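Local coordinates for Tle cognate immunity protein 4 C-terminal domain-containing protein (Pseudomonas aeruginosa PAO1, PDB 4R1D) that binds the lipase effector Tle4 of the H2 type VI secretion system as its immunity protein, and so probably protects the bacterium from its own toxin, at residues B[12-17]-B[162-167]; B[257-262]-B[293-298]; B[26-31]-B[145-150]; B[215-220]-B[286-291]. All blocks are in the same frame, centred on the assembly; numbering follows the deposited sequence.

How the contacts relate
Contacts 3, 1, 2 and 4 follow one another in a row, with about 8 Å between neighbouring centres. Contacts 3 and 4, at the two ends, are about 24 Å apart between centres and do not touch. Along the chain contact 3 is nested inside the loop closed by contact 1, and both close before contacts 2 and 4, whose segments alternate. Strands 14-18 and 296-297 pair and join contacts 1 and 2. Strands 23-30 and 162-169 pair and join contacts 1 and 3. D293 and H217 join contacts 2 and 4. Contacts 1 and 3 bring together segments from the N-terminal and C-terminal domains of the Tli4 family. The later part of the chain thus packs back on its beginning.

Contact 1: residues B[12-17]-B[162-167]; sequences GRFLID and ERFGVG
R13 and E162 form a buried salt bridge between the turn that leads into strand 14-18 and the start of strand 162-169. The arginine grips side-on. NE donates to E162 OE2 at 2.7 Å, and NH2 donates to E162 OE1 at 3.0 Å with a nearly straight N-H...O angle of 169°. Each oxygen uses its syn lone pair. The guanidinium and carboxylate planes are only 26° apart, and two bonds side by side should resist rotation of either group. The long axes of the two side chains cross at about a right angle. E162 CG lies between the backbone N and the carbonyl carbon (chi1 59°), and the chain beyond it runs extended to the arginine. Outside this pair, R13 NH1 bonds to G156 O and E162 OE1 also takes a bond from Q160 NE2, so the buried charges are well provided with partners.

The apolar part centres on F164. Its ring edge meets F14, with F164 CE2 4.5 Å from F14 CD2, a loose touch. The same ring passes the backbone of G12, where F164 CD2 is 3.8 Å from G12 CA. With no side chain at G12, the ring can come this close to the chain.

Around the contact, strand 14-18 pairs with 7-11 and 296-297. F164 reaches F11 and Y28 and stands edge-to-face with F180 of strand 176-183.

Contact 2: residues B[257-262]-B[293-298]; sequences LTAGLA and DSIRVR
I295 packs against L257 and A259. It sets the link between helix 281-292 and strand 296-297 onto one face of strand 256-263, which runs antiparallel to its neighbours 176-183 and 236-245. L257 and A259 lie two residues apart and point to the same face of their strand. Both branches of I295 are used. The CG2 methyl touches L257 CD2 at 3.7 Å, and the two side chains slide past each other in opposite directions. L257 was modelled in two conformations, and this distance belongs to one of them. The longer branch has CG1 beside the backbone N (chi1 -59°) and runs extended to CD1, which meets A259 CB at 4.1 Å. The contact is purely apolar, with no hydrogen bond between the segments.

L222 and I16 come next. Both touch I295, and L222 reaches L257 as well. W243, on neighbouring strand 236-245, touches both L257 and A259.

Polar groups beside I295 probably hold its backbone in place. S294 OG bonds to I291 O of helix 281-292 and to D17 N on strand 14-18. R296 points away from strand 256-263 and folds back. Its NH1 donates to S294 O at 2.8 Å with an angle of 162°, in the plane of that carbonyl, and the same nitrogen forms a salt bridge with D17 OD1.

Contact 3: residues B[26-31]-B[145-150]; sequences AGYYLW and PGFCID
Y28 lays its ring over the backbone at C148 and I149, with the D150 carboxylate at its edge. CB starts the contact at 3.7 Å from I149 CG2, and CG meets the same methyl. CG stands beside the backbone N (chi1 -56°), which turns the ring toward strand 146-149. Along one side, CD1 touches the F147 ring at CE2, 4.0 Å away, and CE1 is 3.3 Å from the backbone oxygen C148 O. Along the other side, CE2 meets D150 OD2 at 3.3 Å. This oxygen lies near the ring plane, while the carboxylate as a whole stands 84° to the ring. Over one face sits I149 CA, 3.7 Å from the ring centroid of Y28 and 8° off the normal, a CH-pi contact. At the tip, Y28 OH is 2.6 Å from a water oxygen, and that water donates a longer bond to D150 OD1. A second water donates to both D150 OD2 and A26 O, and so ties the carboxylate to the strand that carries Y28.

Strand 146-149 is an edge strand of a small three-stranded sheet. Y28 also touches F11, I35 and F164 from strands 7-11, 33-38 and 162-169. On the other side of strand 23-30, Y29 OH bonds to N64 of the partner chain, the lipase Tle4.

Contact 4: residues B[215-220]-B[286-291]; sequences GKHPVG and ELWDTI
H217 meets D289 with the edge of its ring. H217 CE1 is 3.3 Å from D289 OD1, which lies near the plane of the imidazole. The carboxylate plane is turned 62° from that of the ring. H217 CG is anti to the backbone N (chi1 -173°), and this sends the imidazole toward helix 281-292. D289 OD1 is 4.0 Å from H217 ND1, so the pair is not a hydrogen bond. The second near neighbour is W288, whose NE1 lies 4.4 Å from H217 ND1, oblique to both rings.

These two nitrogens share an outside partner, because both bond to E226 OE1. The other imidazole nitrogen, NE2, bonds to D293 OD1. With a carboxylate at each nitrogen and D289 nearby, the ring would probably favour the charged form. D289 has its own partner: OD2 makes a salt bridge with R213 on strand 209-214.

The segment 215-220 follows strand 209-214 and precedes strand 225-233. Aromatic rings of strand 236-245 lie next to the contact: W243 is edge-to-face with H217, and F241 is edge-to-face with W288. Another side chain of the helix, I291, packs on I16 and L18 of strand 14-18.

Contact 1: residues B[12-17]-B[162-167]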
loop_
_atom_site.group_PDB
_atom_site.type_symbol
_atom_site.label_atom_id
_atom_site.label_comp_id
_atom_site.label_asym_id
_atom_site.label_seq_id
_atom_site.Cartn_x
_atom_site.Cartn_y
_atom_site.Cartn_z
ATOM N N GLY B 12 -12.570 -6.331 23.170
ATOM C CA GLY B 12 -12.035 -7.685 23.183
ATOM C C GLY B 12 -12.090 -8.251 24.593
ATOM O O GLY B 12 -13.159 -8.254 25.214
ATOM N N ARG B 13 -10.947 -8.707 25.108
ATOM C CA ARG B 13 -10.894 -9.295 26.451
ATOM C C ARG B 13 -10.598 -8.252 27.514
ATOM O O ARG B 13 -10.509 -8.584 28.698
ATOM C CB ARG B 13 -9.814 -10.394 26.531
ATOM C CG ARG B 13 -9.927 -11.483 25.471
ATOM C CD ARG B 13 -10.980 -12.545 25.804
ATOM N NE ARG B 13 -11.315 -13.374 24.640
ATOM C CZ ARG B 13 -12.116 -14.437 24.678
ATOM N NH1 ARG B 13 -12.650 -14.823 25.834
ATOM N NH2 ARG B 13 -12.383 -15.119 23.570
ATOM N N PHE B 14 -10.457 -6.996 27.101
ATOM C CA PHE B 14 -9.902 -5.971 27.981
ATOM C C PHE B 14 -10.852 -4.828 28.325
ATOM O O PHE B 14 -11.872 -4.637 27.672
ATOM C CB PHE B 14 -8.588 -5.427 27.391
ATOM C CG PHE B 14 -7.458 -6.421 27.462
ATOM C CD1 PHE B 14 -6.509 -6.340 28.474
ATOM C CD2 PHE B 14 -7.381 -7.465 26.554
ATOM C CE1 PHE B 14 -5.493 -7.266 28.565
ATOM C CE2 PHE B 14 -6.361 -8.405 26.641
ATOM C CZ PHE B 14 -5.421 -8.304 27.645
ATOM N N LEU B 15 -10.488 -4.078 29.359
ATOM C CA LEU B 15 -11.157 -2.825 29.716
ATOM C C LEU B 15 -10.142 -1.686 29.668
ATOM O O LEU B 15 -8.952 -1.898 29.899
ATOM C CB LEU B 15 -11.708 -2.901 31.149
ATOM C CG LEU B 15 -12.679 -4.025 31.502
ATOM C CD1 LEU B 15 -12.978 -3.986 33.001
ATOM C CD2 LEU B 15 -13.956 -3.900 30.698
ATOM N N ILE B 16 -10.623 -0.476 29.394
ATOM C CA ILE B 16 -9.794 0.714 29.425
ATOM C C ILE B 16 -10.698 1.906 29.708
ATOM O O ILE B 16 -11.858 1.908 29.304
ATOM C CB ILE B 16 -9.056 0.928 28.079
ATOM C CG1 ILE B 16 -7.958 1.982 28.234
ATOM C CG2 ILE B 16 -10.042 1.311 26.968
ATOM C CD1 ILE B 16 -7.079 2.143 26.980
ATOM N N ASP B 17 -10.175 2.913 30.405
ATOM C CA ASP B 17 -10.949 4.118 30.693
ATOM C C ASP B 17 -10.552 5.277 29.785
ATOM O O ASP B 17 -9.371 5.501 29.553
ATOM C CB ASP B 17 -10.762 4.538 32.158
ATOM C CG ASP B 17 -11.115 3.423 33.145
ATOM O OD1 ASP B 17 -11.814 2.461 32.772
ATOM O OD2 ASP B 17 -10.686 3.514 34.311
ATOM N N GLU B 162 -7.931 -13.727 17.533
ATOM C CA GLU B 162 -8.817 -12.593 17.760
ATOM C C GLU B 162 -7.979 -11.340 17.961
ATOM O O GLU B 162 -6.871 -11.397 18.491
ATOM C CB GLU B 162 -9.743 -12.848 18.975
ATOM C CG GLU B 162 -9.018 -13.098 20.278
ATOM C CD GLU B 162 -9.961 -13.390 21.436
ATOM O OE1 GLU B 162 -11.037 -13.981 21.192
ATOM O OE2 GLU B 162 -9.620 -13.016 22.581
ATOM N N ARG B 163 -8.511 -10.203 17.533
ATOM C CA ARG B 163 -7.743 -8.974 17.531
ATOM C C ARG B 163 -8.705 -7.809 17.526
ATOM O O ARG B 163 -9.808 -7.914 16.986
ATOM C CB ARG B 163 -6.837 -8.930 16.277
ATOM C CG ARG B 163 -6.218 -7.557 15.974
ATOM C CD ARG B 163 -5.082 -7.672 14.951
ATOM N NE ARG B 163 -5.518 -8.111 13.620
ATOM C CZ ARG B 163 -5.880 -7.279 12.646
ATOM N NH1 ARG B 163 -5.889 -5.960 12.854
ATOM N NH2 ARG B 163 -6.230 -7.759 11.464
ATOM N N PHE B 164 -8.296 -6.712 18.150
ATOM C CA PHE B 164 -9.000 -5.449 17.980
ATOM C C PHE B 164 -8.030 -4.301 17.783
ATOM O O PHE B 164 -6.839 -4.398 18.086
ATOM C CB PHE B 164 -9.952 -5.160 19.158
ATOM C CG PHE B 164 -9.258 -4.853 20.470
ATOM C CD1 PHE B 164 -8.712 -3.604 20.719
ATOM C CD2 PHE B 164 -9.176 -5.817 21.462
ATOM C CE1 PHE B 164 -8.078 -3.326 21.934
ATOM C CE2 PHE B 164 -8.563 -5.548 22.683
ATOM C CZ PHE B 164 -8.017 -4.305 22.924
ATOM N N GLY B 165 -8.550 -3.203 17.261
ATOM C CA GLY B 165 -7.804 -1.970 17.224
ATOM C C GLY B 165 -8.795 -0.851 17.446
ATOM O O GLY B 165 -9.858 -0.828 16.824
ATOM N N VAL B 166 -8.433 0.068 18.334
ATOM C CA VAL B 166 -9.295 1.173 18.705
ATOM C C VAL B 166 -8.494 2.441 18.567
ATOM O O VAL B 166 -7.346 2.493 18.986
ATOM C CB VAL B 166 -9.790 1.044 20.170
ATOM C CG1 VAL B 166 -10.686 2.215 20.524
ATOM C CG2 VAL B 166 -10.522 -0.273 20.363
ATOM N N GLY B 167 -9.094 3.450 17.948
ATOM C CA GLY B 167 -8.449 4.735 17.755
ATOM C C GLY B 167 -9.278 5.821 18.413
ATOM O O GLY B 167 -10.501 5.795 18.334
#

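Contact 2: residues B[257-262]-B[293-298]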
loop_
_atom_site.group_PDB
_atom_site.type_symbol
_atom_site.label_atom_id
_atom_site.label_comp_id
_atom_site.label_asym_id
_atom_site.label_seq_id
_atom_site.Cartn_x
_atom_site.Cartn_y
_atom_site.Cartn_z
ATOM N N LEU B 257 -0.197 -6.746 23.267
ATOM C CA LEU B 257 -0.999 -5.561 23.558
ATOM C C LEU B 257 -0.185 -4.314 23.261
ATOM O O LEU B 257 0.956 -4.203 23.673
ATOM C CB LEU B 257 -1.411 -5.544 25.034
ATOM C CG LEU B 257 -2.722 -4.869 25.441
ATOM C CD1 LEU B 257 -3.896 -5.678 24.941
ATOM C CD2 LEU B 257 -2.793 -4.731 26.956
ATOM N N THR B 258 -0.773 -3.366 22.546
ATOM C CA THR B 258 -0.071 -2.115 22.340
ATOM C C THR B 258 -0.974 -0.939 22.702
ATOM O O THR B 258 -2.200 -1.012 22.581
ATOM C CB THR B 258 0.436 -1.934 20.877
ATOM O OG1 THR B 258 -0.677 -1.956 19.972
ATOM C CG2 THR B 258 1.435 -3.041 20.497
ATOM N N ALA B 259 -0.337 0.120 23.169
ATOM C CA ALA B 259 -0.986 1.406 23.375
ATOM C C ALA B 259 -0.034 2.452 22.829
ATOM O O ALA B 259 1.181 2.372 23.034
ATOM C CB ALA B 259 -1.261 1.641 24.873
ATOM N N GLY B 260 -0.572 3.435 22.115
ATOM C CA GLY B 260 0.276 4.451 21.516
ATOM C C GLY B 260 -0.439 5.779 21.492
ATOM O O GLY B 260 -1.655 5.828 21.358
ATOM N N LEU B 261 0.321 6.853 21.647
ATOM C CA LEU B 261 -0.231 8.190 21.538
ATOM C C LEU B 261 0.697 9.001 20.663
ATOM O O LEU B 261 1.891 9.101 20.937
ATOM C CB LEU B 261 -0.358 8.831 22.921
ATOM C CG LEU B 261 -0.935 10.248 22.951
ATOM C CD1 LEU B 261 -2.410 10.193 22.678
ATOM C CD2 LEU B 261 -0.679 10.885 24.326
ATOM N N ALA B 262 0.154 9.570 19.595
ATOM C CA ALA B 262 0.975 10.346 18.676
ATOM C C ALA B 262 0.395 11.737 18.442
ATOM O O ALA B 262 -0.826 11.925 18.444
ATOM C CB ALA B 262 1.096 9.639 17.367
ATOM N N ASP B 293 -2.612 3.284 32.511
ATOM C CA ASP B 293 -2.758 2.656 33.817
ATOM C C ASP B 293 -4.166 2.094 34.052
ATOM O O ASP B 293 -4.385 1.367 35.013
ATOM C CB ASP B 293 -2.368 3.628 34.931
ATOM C CG ASP B 293 -0.870 3.826 35.036
ATOM O OD1 ASP B 293 -0.101 2.912 34.656
ATOM O OD2 ASP B 293 -0.457 4.907 35.504
ATOM N N SER B 294 -5.110 2.418 33.165
ATOM C CA SER B 294 -6.471 1.900 33.274
ATOM C C SER B 294 -6.683 0.598 32.494
ATOM O O SER B 294 -7.763 0.015 32.540
ATOM C CB SER B 294 -7.492 2.954 32.823
ATOM O OG SER B 294 -7.635 2.978 31.410
ATOM N N ILE B 295 -5.664 0.152 31.760
ATOM C CA ILE B 295 -5.783 -1.065 30.959
ATOM C C ILE B 295 -5.735 -2.317 31.826
ATOM O O ILE B 295 -4.779 -2.526 32.581
ATOM C CB ILE B 295 -4.647 -1.160 29.918
ATOM C CG1 ILE B 295 -4.678 0.066 28.993
ATOM C CG2 ILE B 295 -4.713 -2.492 29.166
ATOM C CD1 ILE B 295 -3.484 0.149 28.026
ATOM N N ARG B 296 -6.765 -3.145 31.723
ATOM C CA ARG B 296 -6.785 -4.419 32.434
ATOM C C ARG B 296 -7.675 -5.448 31.746
ATOM O O ARG B 296 -8.623 -5.098 31.048
ATOM C CB ARG B 296 -7.198 -4.230 33.907
ATOM C CG ARG B 296 -8.684 -3.952 34.159
ATOM C CD ARG B 296 -9.038 -2.510 33.892
ATOM N NE ARG B 296 -10.316 -2.138 34.518
ATOM C CZ ARG B 296 -10.889 -0.943 34.404
ATOM N NH1 ARG B 296 -10.321 0.009 33.674
ATOM N NH2 ARG B 296 -12.042 -0.695 35.020
ATOM N N VAL B 297 -7.351 -6.723 31.939
ATOM C CA VAL B 297 -8.186 -7.804 31.470
ATOM C C VAL B 297 -9.533 -7.677 32.154
ATOM O O VAL B 297 -9.602 -7.382 33.346
ATOM C CB VAL B 297 -7.583 -9.170 31.844
ATOM C CG1 VAL B 297 -8.518 -10.291 31.433
ATOM C CG2 VAL B 297 -6.227 -9.344 31.194
ATOM N N ARG B 298 -10.604 -7.893 31.404
ATOM C CA ARG B 298 -11.935 -7.815 31.983
ATOM C C ARG B 298 -12.093 -8.953 32.986
ATOM O O ARG B 298 -11.937 -10.115 32.622
ATOM C CB ARG B 298 -13.004 -7.933 30.896
ATOM C CG ARG B 298 -14.425 -7.695 31.414
ATOM C CD ARG B 298 -15.471 -7.774 30.310
ATOM N NE ARG B 298 -15.839 -9.150 29.981
ATOM C CZ ARG B 298 -15.417 -9.807 28.910
ATOM N NH1 ARG B 298 -14.601 -9.213 28.036
ATOM N NH2 ARG B 298 -15.816 -11.056 28.701
#

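Contact 3: residues B[26-31]-B[145-150]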
loop_
_atom_site.group_PDB
_atom_site.type_symbol
_atom_site.label_atom_id
_atom_site.label_comp_id
_atom_site.label_asym_id
_atom_site.label_seq_id
_atom_site.Cartn_x
_atom_site.Cartn_y
_atom_site.Cartn_z
ATOM N N ALA B 26 -13.588 1.841 16.476
ATOM C CA ALA B 26 -13.089 0.510 16.807
ATOM C C ALA B 26 -13.305 -0.491 15.687
ATOM O O ALA B 26 -14.278 -0.410 14.931
ATOM C CB ALA B 26 -13.733 -0.001 18.073
ATOM N N GLY B 27 -12.401 -1.460 15.620
ATOM C CA GLY B 27 -12.534 -2.580 14.714
ATOM C C GLY B 27 -12.168 -3.869 15.426
ATOM O O GLY B 27 -11.293 -3.870 16.301
ATOM N N TYR B 28 -12.830 -4.957 15.032
ATOM C CA TYR B 28 -12.651 -6.266 15.655
ATOM C C TYR B 28 -12.439 -7.278 14.561
ATOM O O TYR B 28 -13.083 -7.199 13.515
ATOM C CB TYR B 28 -13.890 -6.647 16.460
ATOM C CG TYR B 28 -14.211 -5.601 17.477
ATOM C CD1 TYR B 28 -13.562 -5.592 18.702
ATOM C CD2 TYR B 28 -15.129 -4.599 17.200
ATOM C CE1 TYR B 28 -13.822 -4.621 19.636
ATOM C CE2 TYR B 28 -15.407 -3.613 18.138
ATOM C CZ TYR B 28 -14.749 -3.636 19.353
ATOM O OH TYR B 28 -15.003 -2.673 20.299
ATOM N N TYR B 29 -11.544 -8.229 14.802
ATOM C CA TYR B 29 -11.138 -9.156 13.756
ATOM C C TYR B 29 -11.064 -10.570 14.315
ATOM O O TYR B 29 -10.469 -10.798 15.372
ATOM C CB TYR B 29 -9.762 -8.740 13.191
ATOM C CG TYR B 29 -9.678 -7.266 12.857
ATOM C CD1 TYR B 29 -9.382 -6.332 13.840
ATOM C CD2 TYR B 29 -9.890 -6.813 11.559
ATOM C CE1 TYR B 29 -9.309 -4.979 13.549
ATOM C CE2 TYR B 29 -9.820 -5.440 11.252
ATOM C CZ TYR B 29 -9.531 -4.543 12.252
ATOM O OH TYR B 29 -9.452 -3.196 11.974
ATOM N N LEU B 30 -11.663 -11.508 13.584
ATOM C CA LEU B 30 -11.694 -12.908 13.981
ATOM C C LEU B 30 -11.013 -13.739 12.893
ATOM O O LEU B 30 -11.383 -13.655 11.721
ATOM C CB LEU B 30 -13.149 -13.348 14.151
ATOM C CG LEU B 30 -13.432 -14.724 14.732
ATOM C CD1 LEU B 30 -12.876 -14.845 16.152
ATOM C CD2 LEU B 30 -14.936 -14.959 14.699
ATOM N N TRP B 31 -10.029 -14.542 13.296
ATOM C CA TRP B 31 -9.226 -15.308 12.353
ATOM C C TRP B 31 -8.734 -14.380 11.244
ATOM O O TRP B 31 -8.631 -14.766 10.088
ATOM C CB TRP B 31 -10.012 -16.509 11.809
ATOM C CG TRP B 31 -10.407 -17.467 12.912
ATOM C CD1 TRP B 31 -11.631 -17.574 13.508
ATOM C CD2 TRP B 31 -9.564 -18.428 13.553
ATOM N NE1 TRP B 31 -11.599 -18.536 14.489
ATOM C CE2 TRP B 31 -10.341 -19.079 14.535
ATOM C CE3 TRP B 31 -8.222 -18.794 13.401
ATOM C CZ2 TRP B 31 -9.825 -20.082 15.355
ATOM C CZ3 TRP B 31 -7.712 -19.794 14.210
ATOM C CH2 TRP B 31 -8.510 -20.426 15.177
ATOM N N PRO B 145 -17.102 -14.882 30.526
ATOM C CA PRO B 145 -15.908 -14.824 29.669
ATOM C C PRO B 145 -16.298 -14.588 28.216
ATOM O O PRO B 145 -17.340 -15.075 27.769
ATOM C CB PRO B 145 -15.304 -16.225 29.810
ATOM C CG PRO B 145 -15.821 -16.740 31.125
ATOM C CD PRO B 145 -17.197 -16.156 31.267
ATOM N N GLY B 146 -15.471 -13.856 27.477
ATOM C CA GLY B 146 -15.740 -13.655 26.063
ATOM C C GLY B 146 -15.074 -12.425 25.480
ATOM O O GLY B 146 -14.518 -11.609 26.214
ATOM N N PHE B 147 -15.171 -12.297 24.158
ATOM C CA PHE B 147 -14.513 -11.242 23.398
ATOM C C PHE B 147 -15.541 -10.178 22.991
ATOM O O PHE B 147 -16.421 -10.436 22.177
ATOM C CB PHE B 147 -13.862 -11.880 22.166
ATOM C CG PHE B 147 -13.023 -10.932 21.351
ATOM C CD1 PHE B 147 -11.686 -10.723 21.659
ATOM C CD2 PHE B 147 -13.565 -10.272 20.266
ATOM C CE1 PHE B 147 -10.914 -9.856 20.897
ATOM C CE2 PHE B 147 -12.801 -9.409 19.512
ATOM C CZ PHE B 147 -11.479 -9.199 19.825
ATOM N N CYS B 148 -15.437 -8.990 23.576
ATOM C CA CYS B 148 -16.420 -7.943 23.341
ATOM C C CYS B 148 -16.206 -7.242 22.015
ATOM O O CYS B 148 -15.086 -6.884 21.678
ATOM C CB CYS B 148 -16.400 -6.911 24.466
ATOM S SG CYS B 148 -17.152 -7.495 26.026
ATOM N N ILE B 149 -17.299 -7.050 21.286
ATOM C CA ILE B 149 -17.299 -6.258 20.061
ATOM C C ILE B 149 -18.466 -5.262 20.168
ATOM O O ILE B 149 -19.082 -5.149 21.233
ATOM C CB ILE B 149 -17.441 -7.165 18.822
ATOM C CG1 ILE B 149 -18.798 -7.876 18.818
ATOM C CG2 ILE B 149 -16.305 -8.209 18.797
ATOM C CD1 ILE B 149 -19.074 -8.685 17.568
ATOM N N ASP B 150 -18.777 -4.544 19.088
ATOM C CA ASP B 150 -19.912 -3.624 19.112
ATOM C C ASP B 150 -21.187 -4.368 19.489
ATOM O O ASP B 150 -21.559 -5.327 18.821
ATOM C CB ASP B 150 -20.145 -2.999 17.739
ATOM C CG ASP B 150 -18.906 -2.369 17.173
ATOM O OD1 ASP B 150 -18.665 -1.174 17.442
ATOM O OD2 ASP B 150 -18.171 -3.074 16.466
HETATM O O HOH W 1 -16.375 -2.269 14.680
HETATM O O HOH W 2 -16.937 -0.972 20.219
#

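Contact 4: residues B[215-220]-B[286-291]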
loop_
_atom_site.group_PDB
_atom_site.type_symbol
_atom_site.label_atom_id
_atom_site.label_comp_id
_atom_site.label_asym_id
_atom_site.label_seq_id
_atom_site.Cartn_x
_atom_site.Cartn_y
_atom_site.Cartn_z
ATOM N N GLY B 215 11.571 2.629 29.522
ATOM C CA GLY B 215 11.739 1.568 30.495
ATOM C C GLY B 215 10.473 0.786 30.738
ATOM O O GLY B 215 9.575 0.777 29.905
ATOM N N LYS B 216 10.402 0.130 31.893
ATOM C CA LYS B 216 9.245 -0.687 32.228
ATOM C C LYS B 216 8.057 0.165 32.652
ATOM O O LYS B 216 8.219 1.221 33.266
ATOM C CB LYS B 216 9.597 -1.683 33.334
ATOM C CG LYS B 216 10.805 -2.532 33.005
ATOM C CD LYS B 216 10.939 -3.698 33.959
ATOM C CE LYS B 216 12.088 -4.608 33.555
ATOM N NZ LYS B 216 12.252 -5.734 34.524
ATOM N N HIS B 217 6.862 -0.306 32.307
ATOM C CA HIS B 217 5.616 0.333 32.720
ATOM C C HIS B 217 4.576 -0.754 32.895
ATOM O O HIS B 217 3.663 -0.902 32.092
ATOM C CB HIS B 217 5.145 1.380 31.705
ATOM C CG HIS B 217 3.965 2.178 32.170
ATOM N ND1 HIS B 217 3.686 3.444 31.700
ATOM C CD2 HIS B 217 2.991 1.886 33.064
ATOM C CE1 HIS B 217 2.590 3.897 32.285
ATOM N NE2 HIS B 217 2.151 2.972 33.122
ATOM N N PRO B 218 4.738 -1.554 33.951
ATOM C CA PRO B 218 3.753 -2.583 34.259
ATOM C C PRO B 218 2.441 -1.906 34.615
ATOM O O PRO B 218 2.461 -0.786 35.130
ATOM C CB PRO B 218 4.347 -3.276 35.491
ATOM C CG PRO B 218 5.219 -2.239 36.128
ATOM C CD PRO B 218 5.774 -1.426 34.994
ATOM N N VAL B 219 1.333 -2.560 34.283
ATOM C CA VAL B 219 -0.006 -2.111 34.652
ATOM C C VAL B 219 -0.659 -3.346 35.237
ATOM O O VAL B 219 -1.065 -4.272 34.512
ATOM C CB VAL B 219 -0.821 -1.619 33.434
ATOM C CG1 VAL B 219 -2.234 -1.218 33.863
ATOM C CG2 VAL B 219 -0.112 -0.461 32.762
ATOM N N GLY B 220 -0.727 -3.384 36.561
ATOM C CA GLY B 220 -1.149 -4.600 37.228
ATOM C C GLY B 220 -0.239 -5.727 36.788
ATOM O O GLY B 220 0.979 -5.570 36.763
ATOM N N GLU B 286 0.613 13.022 31.564
ATOM C CA GLU B 286 -0.484 12.788 32.499
ATOM C C GLU B 286 -1.630 12.022 31.838
ATOM O O GLU B 286 -2.143 11.034 32.388
ATOM C CB GLU B 286 -1.003 14.115 33.055
ATOM C CG GLU B 286 -2.144 13.962 34.060
ATOM C CD GLU B 286 -2.616 15.302 34.610
ATOM O OE1 GLU B 286 -3.110 16.139 33.819
ATOM O OE2 GLU B 286 -2.478 15.513 35.833
ATOM N N LEU B 287 -2.030 12.486 30.660
ATOM C CA LEU B 287 -3.100 11.836 29.916
ATOM C C LEU B 287 -2.670 10.417 29.554
ATOM O O LEU B 287 -3.390 9.464 29.794
ATOM C CB LEU B 287 -3.469 12.644 28.663
ATOM C CG LEU B 287 -4.623 12.081 27.823
ATOM C CD1 LEU B 287 -5.925 12.009 28.626
ATOM C CD2 LEU B 287 -4.818 12.862 26.529
ATOM N N TRP B 288 -1.479 10.295 28.979
ATOM C CA TRP B 288 -0.889 8.993 28.669
ATOM C C TRP B 288 -0.928 8.019 29.858
ATOM O O TRP B 288 -1.479 6.926 29.758
ATOM C CB TRP B 288 0.549 9.214 28.204
ATOM C CG TRP B 288 1.389 7.973 28.083
ATOM C CD1 TRP B 288 2.386 7.576 28.928
ATOM C CD2 TRP B 288 1.329 6.992 27.043
ATOM N NE1 TRP B 288 2.951 6.402 28.483
ATOM C CE2 TRP B 288 2.322 6.026 27.323
ATOM C CE3 TRP B 288 0.538 6.839 25.895
ATOM C CZ2 TRP B 288 2.547 4.921 26.495
ATOM C CZ3 TRP B 288 0.760 5.736 25.074
ATOM C CH2 TRP B 288 1.755 4.792 25.383
ATOM N N ASP B 289 -0.340 8.407 30.983
ATOM C CA ASP B 289 -0.313 7.533 32.150
ATOM C C ASP B 289 -1.706 7.167 32.634
ATOM O O ASP B 289 -1.965 6.022 33.007
ATOM C CB ASP B 289 0.468 8.166 33.305
ATOM C CG ASP B 289 1.965 8.123 33.091
ATOM O OD1 ASP B 289 2.438 7.171 32.444
ATOM O OD2 ASP B 289 2.664 9.040 33.570
ATOM N N THR B 290 -2.601 8.144 32.636
ATOM C CA THR B 290 -3.948 7.903 33.144
ATOM C C THR B 290 -4.672 6.846 32.302
ATOM O O THR B 290 -5.282 5.915 32.836
ATOM C CB THR B 290 -4.750 9.220 33.225
ATOM O OG1 THR B 290 -4.023 10.159 34.035
ATOM C CG2 THR B 290 -6.134 8.980 33.833
ATOM N N ILE B 291 -4.581 6.973 30.982
ATOM C CA ILE B 291 -5.176 5.971 30.101
ATOM C C ILE B 291 -4.510 4.600 30.216
ATOM O O ILE B 291 -5.179 3.586 30.391
ATOM C CB ILE B 291 -5.154 6.419 28.630
ATOM C CG1 ILE B 291 -6.089 7.607 28.417
ATOM C CG2 ILE B 291 -5.602 5.279 27.733
ATOM C CD1 ILE B 291 -6.031 8.176 27.014
#